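PDB 4TPS: sporulation inhibitor of replication protein SirA from Bacillus subtilis, which inhibits initiation of DNA replication during sporulation, binding domain I of DnaA and keeping chromosome copy number at two. Local coordinates for residues V30-F35 against N138-G143; H68-M73 against R126-C131; M73-T78 against E118-E123. All blocks are in the same frame, centred on the assembly; numbering follows the deposited sequence.

Contact 1. Residues V30-F35 against N138-G143; sequences VMFELF and NSKRYG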
# COMPACT_ATOMS: atom_id res chain seq x y z
N VAL A 30 7.37 -6.56 4.45
CA VAL A 30 6.55 -6.99 3.34
C VAL A 30 5.98 -5.76 2.63
O VAL A 30 5.87 -5.74 1.42
CB VAL A 30 5.41 -7.87 3.83
CG1 VAL A 30 4.47 -8.27 2.67
CG2 VAL A 30 6.04 -9.11 4.39
N MET A 31 5.64 -4.74 3.40
CA MET A 31 5.14 -3.49 2.80
C MET A 31 6.29 -2.78 2.10
O MET A 31 6.13 -2.33 0.99
CB MET A 31 4.51 -2.52 3.84
CG MET A 31 3.10 -2.92 4.21
SD MET A 31 2.20 -1.70 5.14
CE MET A 31 3.13 -1.80 6.65
N PHE A 32 7.46 -2.75 2.73
CA PHE A 32 8.62 -2.20 2.07
C PHE A 32 8.84 -2.85 0.70
O PHE A 32 9.05 -2.14 -0.27
CB PHE A 32 9.86 -2.38 2.95
CG PHE A 32 11.15 -1.95 2.28
CD1 PHE A 32 11.53 -0.62 2.36
CD2 PHE A 32 11.98 -2.82 1.61
CE1 PHE A 32 12.67 -0.17 1.77
CE2 PHE A 32 13.14 -2.38 1.00
CZ PHE A 32 13.53 -1.05 1.13
N GLU A 33 8.74 -4.19 0.63
CA GLU A 33 8.97 -4.89 -0.63
C GLU A 33 7.91 -4.54 -1.70
O GLU A 33 8.21 -4.40 -2.87
CB GLU A 33 9.06 -6.41 -0.40
CG GLU A 33 10.33 -6.77 0.37
CD GLU A 33 10.55 -8.26 0.53
OE1 GLU A 33 10.65 -8.71 1.70
OE2 GLU A 33 10.65 -8.98 -0.49
N LEU A 34 6.67 -4.38 -1.29
CA LEU A 34 5.59 -3.94 -2.18
C LEU A 34 5.88 -2.55 -2.78
O LEU A 34 5.85 -2.34 -3.99
CB LEU A 34 4.28 -3.93 -1.48
CG LEU A 34 3.08 -3.52 -2.35
CD1 LEU A 34 2.71 -4.65 -3.30
CD2 LEU A 34 1.87 -3.16 -1.50
N PHE A 35 6.19 -1.62 -1.91
CA PHE A 35 6.58 -0.27 -2.36
C PHE A 35 7.87 -0.23 -3.25
O PHE A 35 7.91 0.45 -4.27
CB PHE A 35 6.70 0.67 -1.19
CG PHE A 35 5.35 1.03 -0.57
CD1 PHE A 35 4.47 1.85 -1.22
CD2 PHE A 35 4.96 0.53 0.66
CE1 PHE A 35 3.25 2.21 -0.65
CE2 PHE A 35 3.74 0.85 1.22
CZ PHE A 35 2.88 1.70 0.56
N ASN A 138 17.35 3.12 -1.30
CA ASN A 138 18.78 3.11 -1.58
C ASN A 138 19.56 2.46 -0.45
O ASN A 138 20.48 1.69 -0.66
CB ASN A 138 19.34 4.53 -1.82
CG ASN A 138 18.62 5.32 -2.93
OD1 ASN A 138 18.64 6.58 -2.95
ND2 ASN A 138 18.11 4.61 -3.90
N SER A 139 19.22 2.81 0.78
CA SER A 139 19.97 2.36 1.97
C SER A 139 19.25 1.21 2.73
O SER A 139 19.79 0.66 3.69
CB SER A 139 20.05 3.57 2.88
OG SER A 139 18.69 3.90 3.30
N LYS A 140 18.00 0.92 2.34
CA LYS A 140 17.17 -0.14 3.00
C LYS A 140 16.78 0.26 4.46
O LYS A 140 16.61 -0.56 5.30
CB LYS A 140 17.85 -1.53 2.94
CG LYS A 140 16.86 -2.70 2.86
CD LYS A 140 17.54 -4.07 2.57
CE LYS A 140 16.71 -4.95 1.66
NZ LYS A 140 15.88 -5.79 2.54
N ARG A 141 16.65 1.56 4.70
CA ARG A 141 16.21 2.11 5.97
C ARG A 141 14.73 2.41 5.85
O ARG A 141 14.32 3.08 4.92
CB ARG A 141 16.94 3.42 6.32
CG ARG A 141 18.41 3.24 6.54
CD ARG A 141 19.14 4.48 6.95
NE ARG A 141 18.51 5.25 8.04
CZ ARG A 141 17.95 6.47 7.89
NH1 ARG A 141 17.94 7.13 6.69
NH2 ARG A 141 17.41 7.05 8.98
N TYR A 142 13.92 1.89 6.75
CA TYR A 142 12.49 2.13 6.68
C TYR A 142 11.87 1.98 8.05
O TYR A 142 12.38 1.28 8.91
CB TYR A 142 11.79 1.23 5.66
CG TYR A 142 11.84 -0.25 5.95
CD1 TYR A 142 10.88 -0.87 6.75
CD2 TYR A 142 12.93 -1.00 5.55
CE1 TYR A 142 10.98 -2.23 7.04
CE2 TYR A 142 13.04 -2.32 5.86
CZ TYR A 142 12.05 -2.94 6.59
OH TYR A 142 12.15 -4.29 6.91
N GLY A 143 10.73 2.64 8.24
CA GLY A 143 10.01 2.53 9.49
C GLY A 143 8.90 3.53 9.62
O GLY A 143 8.76 4.45 8.84

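Contact 2. Residues H68-M73 against R126-C131; sequences HQRLKM and RKVSPC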
# COMPACT_ATOMS: atom_id res chain seq x y z
N HIS A 68 0.01 21.84 4.43
CA HIS A 68 0.48 23.18 4.14
C HIS A 68 0.43 24.02 5.41
O HIS A 68 1.38 24.74 5.74
CB HIS A 68 -0.36 23.88 3.11
CG HIS A 68 -0.07 23.52 1.70
ND1 HIS A 68 1.17 23.69 1.14
CD2 HIS A 68 -0.88 23.12 0.70
CE1 HIS A 68 1.13 23.36 -0.13
NE2 HIS A 68 -0.11 23.02 -0.43
N GLN A 69 -0.70 23.95 6.13
CA GLN A 69 -0.85 24.74 7.34
C GLN A 69 0.19 24.40 8.39
O GLN A 69 0.82 25.29 8.98
CB GLN A 69 -2.25 24.59 7.85
CG GLN A 69 -3.26 25.15 6.84
CD GLN A 69 -4.72 24.84 7.13
OE1 GLN A 69 -5.06 23.78 7.67
NE2 GLN A 69 -5.62 25.76 6.72
N ARG A 70 0.34 23.11 8.64
CA ARG A 70 1.31 22.65 9.62
C ARG A 70 2.76 22.96 9.26
O ARG A 70 3.57 23.38 10.15
CB ARG A 70 1.12 21.14 9.86
CG ARG A 70 -0.18 20.75 10.52
CD ARG A 70 -0.20 21.23 11.97
NE ARG A 70 -1.41 20.84 12.71
CZ ARG A 70 -1.54 19.74 13.46
NH1 ARG A 70 -0.54 18.88 13.62
NH2 ARG A 70 -2.70 19.52 14.09
N LEU A 71 3.08 22.81 8.00
CA LEU A 71 4.43 23.17 7.53
C LEU A 71 4.73 24.65 7.68
O LEU A 71 5.80 25.03 8.18
CB LEU A 71 4.61 22.75 6.07
CG LEU A 71 4.72 21.22 5.85
CD1 LEU A 71 4.44 20.91 4.38
CD2 LEU A 71 6.09 20.72 6.27
N LYS A 72 3.82 25.49 7.24
CA LYS A 72 4.06 26.93 7.31
C LYS A 72 4.20 27.39 8.73
O LYS A 72 5.02 28.27 9.02
CB LYS A 72 2.94 27.70 6.66
CG LYS A 72 2.93 27.60 5.14
CD LYS A 72 2.02 28.68 4.57
CE LYS A 72 1.16 28.17 3.44
NZ LYS A 72 2.03 27.44 2.50
N MET A 73 3.46 26.79 9.65
CA MET A 73 3.61 27.15 11.06
C MET A 73 4.96 26.74 11.63
O MET A 73 5.64 27.53 12.30
CB MET A 73 2.55 26.46 11.90
CG MET A 73 1.19 26.99 11.76
SD MET A 73 0.26 25.76 12.65
CE MET A 73 -1.31 26.13 11.88
N ARG A 126 4.72 13.26 11.96
CA ARG A 126 4.40 12.40 13.07
C ARG A 126 3.36 13.07 13.98
O ARG A 126 2.66 12.37 14.66
CB ARG A 126 5.64 11.90 13.80
CG ARG A 126 6.27 12.89 14.75
CD ARG A 126 7.65 12.40 15.19
NE ARG A 126 8.06 13.22 16.33
CZ ARG A 126 8.27 12.77 17.56
NH1 ARG A 126 8.16 11.48 17.89
NH2 ARG A 126 8.62 13.63 18.49
N LYS A 127 3.28 14.40 13.97
CA LYS A 127 2.22 15.07 14.72
C LYS A 127 0.87 15.13 13.97
O LYS A 127 -0.17 15.39 14.54
CB LYS A 127 2.72 16.47 15.10
CG LYS A 127 3.87 16.43 16.12
CD LYS A 127 4.42 17.81 16.34
CE LYS A 127 5.60 17.84 17.28
NZ LYS A 127 6.50 19.05 17.11
N VAL A 128 0.88 14.89 12.68
CA VAL A 128 -0.31 14.80 11.90
C VAL A 128 -0.93 13.42 12.01
O VAL A 128 -2.16 13.30 12.13
CB VAL A 128 -0.01 15.14 10.44
CG1 VAL A 128 -1.16 14.75 9.50
CG2 VAL A 128 0.30 16.63 10.34
N SER A 129 -0.10 12.38 11.96
CA SER A 129 -0.62 11.00 12.08
C SER A 129 0.47 10.05 12.52
O SER A 129 1.61 10.23 12.08
CB SER A 129 -1.13 10.54 10.70
OG SER A 129 -1.50 9.17 10.69
N PRO A 130 0.11 8.96 13.18
CA PRO A 130 1.07 7.88 13.51
C PRO A 130 1.30 6.88 12.36
O PRO A 130 2.13 5.96 12.47
CB PRO A 130 0.42 7.17 14.70
CG PRO A 130 -1.03 7.35 14.47
CD PRO A 130 -1.20 8.72 13.85
N CYS A 131 0.59 7.08 11.25
CA CYS A 131 0.54 6.09 10.19
C CYS A 131 1.44 6.35 8.99
O CYS A 131 1.24 5.68 7.92
CB CYS A 131 -0.90 5.99 9.67
SG CYS A 131 -2.00 5.36 10.98

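Contact 3. Residues M73-T78 against E118-E123; sequences MNLNKT and ETIFFE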
# COMPACT_ATOMS: atom_id res chain seq x y z
N MET A 73 3.46 26.79 9.65
CA MET A 73 3.61 27.15 11.06
C MET A 73 4.96 26.74 11.63
O MET A 73 5.64 27.53 12.30
CB MET A 73 2.55 26.46 11.90
CG MET A 73 1.19 26.99 11.76
SD MET A 73 0.26 25.76 12.65
CE MET A 73 -1.31 26.13 11.88
N ASN A 74 5.35 25.51 11.38
CA ASN A 74 6.58 24.98 11.88
C ASN A 74 7.85 25.59 11.29
O ASN A 74 8.86 25.70 12.00
CB ASN A 74 6.62 23.49 11.66
CG ASN A 74 7.61 22.85 12.57
OD1 ASN A 74 7.43 22.80 13.80
ND2 ASN A 74 8.69 22.43 12.02
N LEU A 75 7.80 25.96 10.02
CA LEU A 75 8.98 26.50 9.32
C LEU A 75 9.13 28.04 9.42
O LEU A 75 10.08 28.60 8.90
CB LEU A 75 8.97 26.08 7.85
CG LEU A 75 8.93 24.59 7.61
CD1 LEU A 75 8.89 24.33 6.11
CD2 LEU A 75 10.13 23.88 8.22
N ASN A 76 8.19 28.71 10.08
CA ASN A 76 8.19 30.16 10.16
C ASN A 76 9.57 30.65 10.64
O ASN A 76 10.18 30.07 11.55
CB ASN A 76 7.08 30.58 11.13
CG ASN A 76 6.90 32.06 11.24
OD1 ASN A 76 6.89 32.59 12.34
ND2 ASN A 76 6.74 32.74 10.10
N LYS A 77 10.10 31.63 9.92
CA LYS A 77 11.43 32.23 10.19
C LYS A 77 12.63 31.26 10.07
O LYS A 77 13.74 31.57 10.43
CB LYS A 77 11.40 32.92 11.55
CG LYS A 77 10.20 33.88 11.71
CD LYS A 77 10.25 34.81 12.94
CE LYS A 77 9.26 34.44 14.04
NZ LYS A 77 9.66 33.14 14.65
N THR A 78 12.41 30.09 9.50
CA THR A 78 13.46 29.15 9.08
C THR A 78 13.84 29.60 7.66
O THR A 78 13.07 30.29 7.00
CB THR A 78 12.85 27.69 9.06
OG1 THR A 78 12.86 27.14 10.38
CG2 THR A 78 13.57 26.72 8.17
N GLU A 118 15.92 16.10 7.56
CA GLU A 118 14.69 15.34 7.35
C GLU A 118 13.81 15.30 8.61
O GLU A 118 12.58 15.26 8.50
CB GLU A 118 14.91 13.90 6.81
CG GLU A 118 15.81 12.98 7.62
CD GLU A 118 17.23 13.00 7.09
OE1 GLU A 118 17.86 14.09 7.20
OE2 GLU A 118 17.70 11.97 6.59
N THR A 119 14.45 15.41 9.78
CA THR A 119 13.74 15.33 11.05
C THR A 119 12.74 16.49 11.15
O THR A 119 11.67 16.33 11.73
CB THR A 119 14.74 15.34 12.22
OG1 THR A 119 15.51 14.12 12.17
CG2 THR A 119 14.01 15.43 13.54
N ILE A 120 13.09 17.66 10.62
CA ILE A 120 12.17 18.78 10.65
C ILE A 120 10.81 18.40 9.99
O ILE A 120 9.73 18.66 10.54
CB ILE A 120 12.79 20.05 10.04
CG1 ILE A 120 13.82 20.62 11.06
CG2 ILE A 120 11.75 21.08 9.72
CD1 ILE A 120 14.62 21.76 10.55
N PHE A 121 10.90 17.73 8.84
CA PHE A 121 9.71 17.28 8.14
C PHE A 121 9.03 16.10 8.86
O PHE A 121 7.80 16.06 8.98
CB PHE A 121 10.04 16.95 6.70
CG PHE A 121 10.42 18.16 5.86
CD1 PHE A 121 9.55 19.20 5.70
CD2 PHE A 121 11.61 18.20 5.18
CE1 PHE A 121 9.85 20.32 4.94
CE2 PHE A 121 11.94 19.30 4.40
CZ PHE A 121 11.05 20.36 4.29
N PHE A 122 9.82 15.15 9.34
CA PHE A 122 9.28 13.97 10.01
C PHE A 122 8.54 14.39 11.25
O PHE A 122 7.54 13.76 11.61
CB PHE A 122 10.35 12.93 10.42
CG PHE A 122 11.05 12.21 9.26
CD1 PHE A 122 10.48 12.10 8.03
CD2 PHE A 122 12.25 11.54 9.50
CE1 PHE A 122 11.12 11.44 6.99
CE2 PHE A 122 12.90 10.87 8.47
CZ PHE A 122 12.29 10.77 7.22
N GLU A 123 9.02 15.41 11.95
CA GLU A 123 8.33 15.88 13.16
C GLU A 123 6.93 16.46 12.81
O GLU A 123 5.97 16.22 13.53
CB GLU A 123 9.14 16.96 13.87
CG GLU A 123 8.65 17.23 15.26
CD GLU A 123 9.10 16.17 16.30
OE1 GLU A 123 8.89 16.43 17.50
OE2 GLU A 123 9.64 15.08 15.97

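Contact 1. Residues V30-F35 against N138-G143
Phe32 lays its ring on that of Tyr142 in an offset stack, centroids 4.6 Å apart and planes 24° from parallel. The displacement puts Phe32 CB over the middle of the tyrosine ring, 4.0 Å from its centroid in a CH-pi contact, while Phe32 CD1 comes within 3.5 Å of Tyr142 CD2. At the far end of the phenylalanine, Lys140 CG meets Phe32 CZ obliquely at 4.1 Å, the two side chains crossing at about a right angle. With CG anti to the backbone N (chi1 175°), Phe32 reaches out from helix 28-39 to the hairpin of strands 132-136 and 141-144. That hairpin holds a G1 beta bulge, with Lys140 and Arg141 both facing Asp136; Lys140 takes the left-handed backbone conformation of such a bulge. A serine in place of Phe32 would probably strip Tyr142 of its stacking partner and open a gap between helix and hairpin. Further out, Asp136 OD1 accepts hydrogen bonds from the backbone N of Asn138 and of Ser139, shaping the turn before the bulge. Met135 touches both stacked residues, and the ring of Phe137 also meets Phe32.

Contact 2. Residues H68-M73 against R126-C131
Arg70 reaches from helix 64-75 to Lys127 and Val128 on helix 116-128. The tight packing between these helices lies just behind it: Leu71, the next residue along, is buried against Phe121 and Val124 of helix 116-128, and Val124 also touches Arg70. The two helices thus sit side by side with their apolar core toward the sheet and Arg70 along the outer seam.

The outer side is looser. Val128 points CG2 at the arginine, 4.2 Å from Arg70 CG and 4.1 Å from Arg70 NH1, a slack van der Waals contact in which one methyl meets both the root of the side chain and its end. The bend at chi2, -69°, turns the arginine chain toward Lys127 and brings NH1 near that methyl. The closest approach between the segments is here too, with Arg70 NH1 3.6 Å from Lys127 O, the oxygen at the edge of the guanidinium and near its plane. The lysine side chain starts toward Arg70, but its extended chain carries the ammonium away, where NZ makes a long, weak ion pair with Glu123 OE1. Past Val128 the chain leaves the arginine through an ST turn, in which Cys131 N donates to Ser129 OG at 3.0 Å. The sulfur of Cys131 is linked to beta-mercaptoethanol, probably from the crystallisation liquor.

At that separation Arg70 NH1 and the carbonyl oxygen are not hydrogen-bonded, yet a positive group beside a backbone oxygen is likely to be mildly favourable. The chemistry is therefore that of an arginine with its CG methylene and NH1 lying loosely against one valine methyl while its charge stays at the surface, with what is probably a weak electrostatic attraction to the Lys127 carbonyl rather than a directed bond.

Contact 3. Residues M73-T78 against E118-E123
Leu75 and Ile120 are brought together by two first torsions: at -57° the leucine CG lies anti to its own carbonyl carbon, and chi1 of -75° places Ile120 CG1 beside the backbone N and so leaves CG2 anti to it, directed at helix 64-75. The result is a helix-helix contact on one face of SirA's antiparallel sheet, where helix 64-75 meets helix 116-128. The two branches of Leu75 divide the work. CD2 touches Ile120 CG2 at 3.6 Å, the two side chains meeting at a slant, while CD1 approaches Phe121 CE1 at 4.3 Å. All three residues also touch Ile89 on strand 86-90, which lies beneath both helices and joins them into a single apolar layer; the Phe121 ring continues it by meeting that of Phe100. Toward the surface the contact thins out: the amide of Asn74 rests its ND2 on Ile120 CG2 at 4.1 Å, a van der Waals touch on the exposed side. From Leu75 to Thr78 the chain makes a type II beta turn that leads away from helix 116-128 toward strand 79-83. Lys77 adopts the positive phi of 63° expected at the third position, and Thr78 N closes the turn with a 2.8 Å hydrogen bond to Leu75 O.

Contacts 2 and 3 are successive parts of one interface, between helices 64-75 and 116-128. Their centres are 9 Å apart, they share Met73, and they are joined directly where Leu71 CD2 packs on Phe121 CD1 at 3.8 Å. Contact 1 lies on the other side of the chain's centre, 22 Å from contact 2 and 24 Å from contact 3, centre to centre, and touches neither. Along the sequence the three are nested, contact 3 inside contact 2 and both inside contact 1. Contact 1 is also the one near the partner protein: Leu34, on helix 28-39, packs against an aromatic side chain of another protein's chain, consistent with binding to DnaA domain I.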